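Side-chain contacts in beta-galactosidase (Geobacillus stearothermophilus, PDB 4OIF), which probably hydrolyses terminal non-reducing beta-D-galactose residues in beta-D-galactosides, as a zinc-containing trimeric enzyme of glycoside hydrolase family 42: residues Leu313-Phe318 with Pro455-Thr460; Ile306-Arg311 with Thr407-Glu412. All coordinates share one frame; numbering follows the deposited sequence.

Contact 1 (Leu313-Phe318 with Pro455-Thr460); sequences LKQQPF and PVDVIT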
# COMPACT_ATOMS: atom_id res chain seq x y z
N LEU A 313 -33.42 -2.57 -15.35
CA LEU A 313 -33.82 -1.42 -14.53
C LEU A 313 -35.14 -0.77 -14.94
O LEU A 313 -35.96 -0.40 -14.10
CB LEU A 313 -32.73 -0.35 -14.54
CG LEU A 313 -31.57 -0.75 -13.64
CD1 LEU A 313 -30.40 0.20 -13.83
CD2 LEU A 313 -32.03 -0.80 -12.18
N LYS A 314 -35.34 -0.64 -16.24
CA LYS A 314 -36.57 -0.04 -16.73
C LYS A 314 -37.27 -0.96 -17.73
O LYS A 314 -38.18 -0.52 -18.44
CB LYS A 314 -36.28 1.32 -17.36
CG LYS A 314 -35.70 2.33 -16.37
CD LYS A 314 -35.52 3.70 -17.02
CE LYS A 314 -36.87 4.38 -17.27
NZ LYS A 314 -37.39 4.96 -16.01
N GLN A 315 -36.83 -2.21 -17.77
CA GLN A 315 -37.50 -3.27 -18.52
C GLN A 315 -37.82 -2.82 -19.95
O GLN A 315 -38.95 -2.97 -20.43
CB GLN A 315 -38.76 -3.72 -17.78
CG GLN A 315 -38.49 -4.54 -16.51
CD GLN A 315 -38.15 -6.01 -16.79
OE1 GLN A 315 -39.04 -6.87 -16.83
NE2 GLN A 315 -36.87 -6.29 -16.98
N GLN A 316 -36.82 -2.25 -20.60
CA GLN A 316 -36.93 -1.72 -21.95
C GLN A 316 -35.52 -1.72 -22.55
O GLN A 316 -34.55 -1.96 -21.83
CB GLN A 316 -37.53 -0.31 -21.92
CG GLN A 316 -36.62 0.69 -21.22
CD GLN A 316 -37.14 2.12 -21.22
OE1 GLN A 316 -38.31 2.38 -21.52
NE2 GLN A 316 -36.27 3.05 -20.87
N PRO A 317 -35.38 -1.45 -23.86
CA PRO A 317 -34.00 -1.41 -24.36
C PRO A 317 -33.15 -0.34 -23.67
O PRO A 317 -33.68 0.69 -23.25
CB PRO A 317 -34.18 -1.08 -25.84
CG PRO A 317 -35.56 -1.51 -26.17
CD PRO A 317 -36.37 -1.27 -24.94
N PHE A 318 -31.85 -0.59 -23.54
CA PHE A 318 -30.94 0.41 -22.98
C PHE A 318 -30.03 0.95 -24.07
O PHE A 318 -30.03 0.47 -25.19
CB PHE A 318 -30.12 -0.18 -21.82
CG PHE A 318 -29.06 -1.16 -22.25
CD1 PHE A 318 -29.35 -2.52 -22.34
CD2 PHE A 318 -27.76 -0.73 -22.54
CE1 PHE A 318 -28.38 -3.43 -22.74
CE2 PHE A 318 -26.78 -1.64 -22.93
CZ PHE A 318 -27.09 -2.99 -23.03
N PRO A 455 -32.41 -16.76 -20.90
CA PRO A 455 -32.51 -15.32 -20.66
C PRO A 455 -32.62 -15.05 -19.17
O PRO A 455 -33.29 -15.80 -18.47
CB PRO A 455 -33.79 -14.92 -21.41
CG PRO A 455 -34.02 -16.02 -22.39
CD PRO A 455 -33.52 -17.27 -21.72
N VAL A 456 -31.94 -14.01 -18.70
CA VAL A 456 -31.99 -13.64 -17.29
C VAL A 456 -32.17 -12.14 -17.14
O VAL A 456 -31.52 -11.35 -17.84
CB VAL A 456 -30.71 -14.09 -16.54
CG1 VAL A 456 -30.71 -13.56 -15.11
CG2 VAL A 456 -30.59 -15.59 -16.54
N ASP A 457 -33.09 -11.75 -16.27
CA ASP A 457 -33.17 -10.38 -15.79
C ASP A 457 -32.39 -10.30 -14.48
O ASP A 457 -32.57 -11.14 -13.60
CB ASP A 457 -34.62 -9.95 -15.56
CG ASP A 457 -35.33 -9.53 -16.84
OD1 ASP A 457 -34.77 -9.67 -17.94
OD2 ASP A 457 -36.48 -9.07 -16.73
N VAL A 458 -31.53 -9.30 -14.34
CA VAL A 458 -30.95 -9.02 -13.03
C VAL A 458 -31.69 -7.83 -12.45
O VAL A 458 -31.52 -6.71 -12.90
CB VAL A 458 -29.44 -8.74 -13.11
CG1 VAL A 458 -28.89 -8.41 -11.72
CG2 VAL A 458 -28.71 -9.94 -13.69
N ILE A 459 -32.54 -8.10 -11.47
CA ILE A 459 -33.50 -7.13 -10.95
C ILE A 459 -33.14 -6.57 -9.58
O ILE A 459 -32.19 -7.01 -8.94
CB ILE A 459 -34.90 -7.75 -10.84
CG1 ILE A 459 -34.90 -8.85 -9.78
CG2 ILE A 459 -35.39 -8.24 -12.22
CD1 ILE A 459 -36.23 -9.48 -9.54
N THR A 460 -33.94 -5.60 -9.16
CA THR A 460 -33.84 -5.01 -7.84
C THR A 460 -35.15 -5.24 -7.11
O THR A 460 -36.10 -5.73 -7.71
CB THR A 460 -33.55 -3.51 -7.92
OG1 THR A 460 -34.71 -2.83 -8.42
CG2 THR A 460 -32.39 -3.27 -8.85

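Contact 2 (Ile306-Arg311 with Thr407-Glu412); sequences INDLYR and TNRPAE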
# COMPACT_ATOMS: atom_id res chain seq x y z
N ILE A 306 -23.83 -7.47 -16.40
CA ILE A 306 -24.14 -6.04 -16.23
C ILE A 306 -25.20 -5.55 -17.24
O ILE A 306 -26.09 -4.77 -16.88
CB ILE A 306 -22.90 -5.15 -16.36
CG1 ILE A 306 -21.97 -5.42 -15.20
CG2 ILE A 306 -23.30 -3.67 -16.28
CD1 ILE A 306 -22.50 -4.91 -13.87
N ASN A 307 -25.12 -6.02 -18.47
CA ASN A 307 -26.14 -5.67 -19.45
C ASN A 307 -27.51 -6.08 -18.97
O ASN A 307 -28.46 -5.33 -19.08
CB ASN A 307 -25.86 -6.32 -20.79
CG ASN A 307 -24.76 -5.63 -21.56
OD1 ASN A 307 -24.38 -4.49 -21.26
ND2 ASN A 307 -24.25 -6.31 -22.57
N ASP A 308 -27.62 -7.28 -18.41
CA ASP A 308 -28.92 -7.76 -17.98
C ASP A 308 -29.42 -6.87 -16.85
O ASP A 308 -30.61 -6.52 -16.78
CB ASP A 308 -28.83 -9.22 -17.57
CG ASP A 308 -28.60 -10.13 -18.77
OD1 ASP A 308 -28.80 -9.68 -19.92
OD2 ASP A 308 -28.21 -11.30 -18.57
N LEU A 309 -28.50 -6.49 -15.98
CA LEU A 309 -28.88 -5.62 -14.88
C LEU A 309 -29.45 -4.29 -15.41
O LEU A 309 -30.56 -3.90 -15.04
CB LEU A 309 -27.67 -5.37 -13.96
CG LEU A 309 -27.87 -4.34 -12.85
CD1 LEU A 309 -29.00 -4.73 -11.89
CD2 LEU A 309 -26.58 -4.12 -12.10
N TYR A 310 -28.71 -3.63 -16.29
CA TYR A 310 -29.08 -2.28 -16.72
C TYR A 310 -30.26 -2.26 -17.70
O TYR A 310 -31.02 -1.29 -17.75
CB TYR A 310 -27.87 -1.58 -17.32
CG TYR A 310 -26.86 -1.16 -16.27
CD1 TYR A 310 -27.24 -1.10 -14.93
CD2 TYR A 310 -25.55 -0.84 -16.61
CE1 TYR A 310 -26.34 -0.72 -13.95
CE2 TYR A 310 -24.64 -0.46 -15.63
CZ TYR A 310 -25.04 -0.41 -14.30
OH TYR A 310 -24.16 -0.05 -13.31
N ARG A 311 -30.42 -3.32 -18.47
CA ARG A 311 -31.62 -3.47 -19.27
C ARG A 311 -32.80 -3.58 -18.32
O ARG A 311 -33.78 -2.85 -18.45
CB ARG A 311 -31.56 -4.69 -20.19
CG ARG A 311 -32.73 -4.80 -21.18
CD ARG A 311 -32.86 -6.21 -21.70
NE ARG A 311 -33.02 -7.14 -20.59
CZ ARG A 311 -32.09 -8.00 -20.19
NH1 ARG A 311 -30.92 -8.07 -20.82
NH2 ARG A 311 -32.34 -8.79 -19.16
N THR A 407 -37.00 -3.80 -29.68
CA THR A 407 -37.40 -5.14 -29.24
C THR A 407 -36.96 -5.41 -27.80
O THR A 407 -35.87 -5.00 -27.37
CB THR A 407 -36.83 -6.26 -30.14
OG1 THR A 407 -35.40 -6.15 -30.19
CG2 THR A 407 -37.41 -6.15 -31.55
N ASN A 408 -37.81 -6.12 -27.07
CA ASN A 408 -37.50 -6.53 -25.70
C ASN A 408 -37.11 -8.00 -25.63
O ASN A 408 -36.90 -8.64 -26.67
CB ASN A 408 -38.69 -6.24 -24.79
CG ASN A 408 -38.99 -4.74 -24.69
OD1 ASN A 408 -38.26 -3.99 -24.02
ND2 ASN A 408 -40.06 -4.30 -25.35
N ARG A 409 -36.98 -8.53 -24.41
CA ARG A 409 -36.52 -9.90 -24.24
C ARG A 409 -36.85 -10.44 -22.86
O ARG A 409 -35.98 -10.53 -21.99
CB ARG A 409 -35.02 -10.01 -24.49
CG ARG A 409 -34.19 -8.83 -24.00
CD ARG A 409 -32.73 -9.19 -23.98
NE ARG A 409 -32.47 -10.20 -22.95
CZ ARG A 409 -31.44 -11.03 -22.96
NH1 ARG A 409 -30.57 -11.00 -23.96
NH2 ARG A 409 -31.29 -11.90 -21.97
N PRO A 410 -38.11 -10.83 -22.67
CA PRO A 410 -38.61 -11.25 -21.36
C PRO A 410 -37.88 -12.48 -20.87
O PRO A 410 -37.54 -13.37 -21.66
CB PRO A 410 -40.09 -11.55 -21.62
CG PRO A 410 -40.42 -10.83 -22.90
CD PRO A 410 -39.15 -10.92 -23.71
N ALA A 411 -37.61 -12.52 -19.58
CA ALA A 411 -36.91 -13.64 -18.99
C ALA A 411 -37.80 -14.31 -17.95
O ALA A 411 -38.62 -13.65 -17.31
CB ALA A 411 -35.58 -13.18 -18.36
N GLU A 412 -37.65 -15.62 -17.79
CA GLU A 412 -38.36 -16.36 -16.75
C GLU A 412 -37.52 -16.53 -15.50
O GLU A 412 -37.97 -17.11 -14.51
CB GLU A 412 -38.77 -17.73 -17.27
CG GLU A 412 -39.60 -17.67 -18.52
CD GLU A 412 -39.97 -19.04 -19.00
OE1 GLU A 412 -39.05 -19.77 -19.44
OE2 GLU A 412 -41.16 -19.39 -18.92
O HOH W 1 -29.49 -13.17 -20.22

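Contact 1 (Leu313-Phe318 with Pro455-Thr460)
Gln315 reaches across to Asp457 with the N-H side of its amide, and this one polar pair carries half of the contact. NE2 of Gln315 donates to OD2 of Asp457 at 2.8 Å, moderately straight with an N-H...O angle of 152°. The two flat groups stand at right angles, and the donor meets OD2 from above the carboxylate, 58° out of its plane, although the oxygen lies only slightly out of the amide plane. The other end of the amide turns off, leaving OE1 of Gln315 3.4 Å from OD2 of Asp457, where two acceptors meet without a bond. A bend at chi2 (-80°) folds the glutamine chain back so that the amide arrives at the strand. Its backbone, in the left-handed helical region, turns the chain just beyond helix 296-312.

Asp457 is the buried partner, and its carboxylate is gripped at both oxygens. OD2 is also hydrogen-bonded to the hydroxyl of Tyr468, while OD1 forms a salt bridge with NH2 of Arg311 in the last turn of helix 296-312. Toward Thr460 the contact becomes apolar: methyl CD2 of Leu313 touches methyl CG2 of Thr460 at 4.2 Å, the two side chains crossing at about a right angle. Thr460 keeps its hydroxyl for Glu462 N and His463 ND1, turning its methyl to the leucine.

The contact joins the loop between helix 296-312 and strand 319-322 of the TIM barrel to the edge strand 456-459 of the trimerisation domain sheet. It illustrates a buried acid at the junction of barrel and sheet: Arg311, Tyr468 and the neutral, exposed Gln315 all meet its carboxylate, and the arginine and the hydrogen bonds probably stabilise its ionised form.

Contact 2 (Ile306-Arg311 with Thr407-Glu412)
Arg311 and Arg409 lie guanidinium against guanidinium, their planes 12° apart and offset, with NE of Arg409 3.4 Å from NH1 of Arg311, over the face of the Arg311 group. The side chains cross at about a right angle, CD of Arg311 meeting CG of Arg409 at 3.7 Å. Asp308 probably offsets much of the like charge. Its OD1 accepts an almost straight bond from NH1 of Arg311 (2.8 Å, 171°), lying in that guanidinium plane at its edge. To NH2 of Arg409 the same OD1 is a long ionic partner at 3.9 Å, well above the plane, with no N-H directed at it. A water bound to OD2 of Asp308 (2.8 Å) bridges the gap with a weak bond to Arg409 NH2.

A second shell fixes these groups. Tyr446 OH bonds to OD2 of Asp308 and His352 ND1 to OD1. The carbonyl of Ala351 binds NH1 of Arg409, that of His352 binds NH1 of Arg311, and Asp457 OD1 forms a salt bridge with Arg311 NH2. Helix 296-312 is thus tied to the linker ahead of strand 413-416 by a buried salt-bridge network, in which two carboxylates, Asp308 and Asp457, with nearby carbonyls probably offset two stacked positive charges.

Overall arrangement
Both contacts use the C-terminal part of helix 296-312 or the loop that follows it, and their centres lie about 4 Å apart. They illustrate one principle at two depths. In contact 2 every touching residue is buried and charged, so its charges are probably balanced within the protein; contact 1 is partly buried, with the amide of an exposed glutamine and a small apolar touch. Arg311 of contact 2 links them: its NH2 forms a salt bridge with Asp457 OD1 and a probable hydrogen bond with Val456 O. Contact 1 ties the barrel to the edge strand of the following domain, contact 2 to the connection entering that domain's sheet, and both lie away from the annotated catalytic and zinc sites.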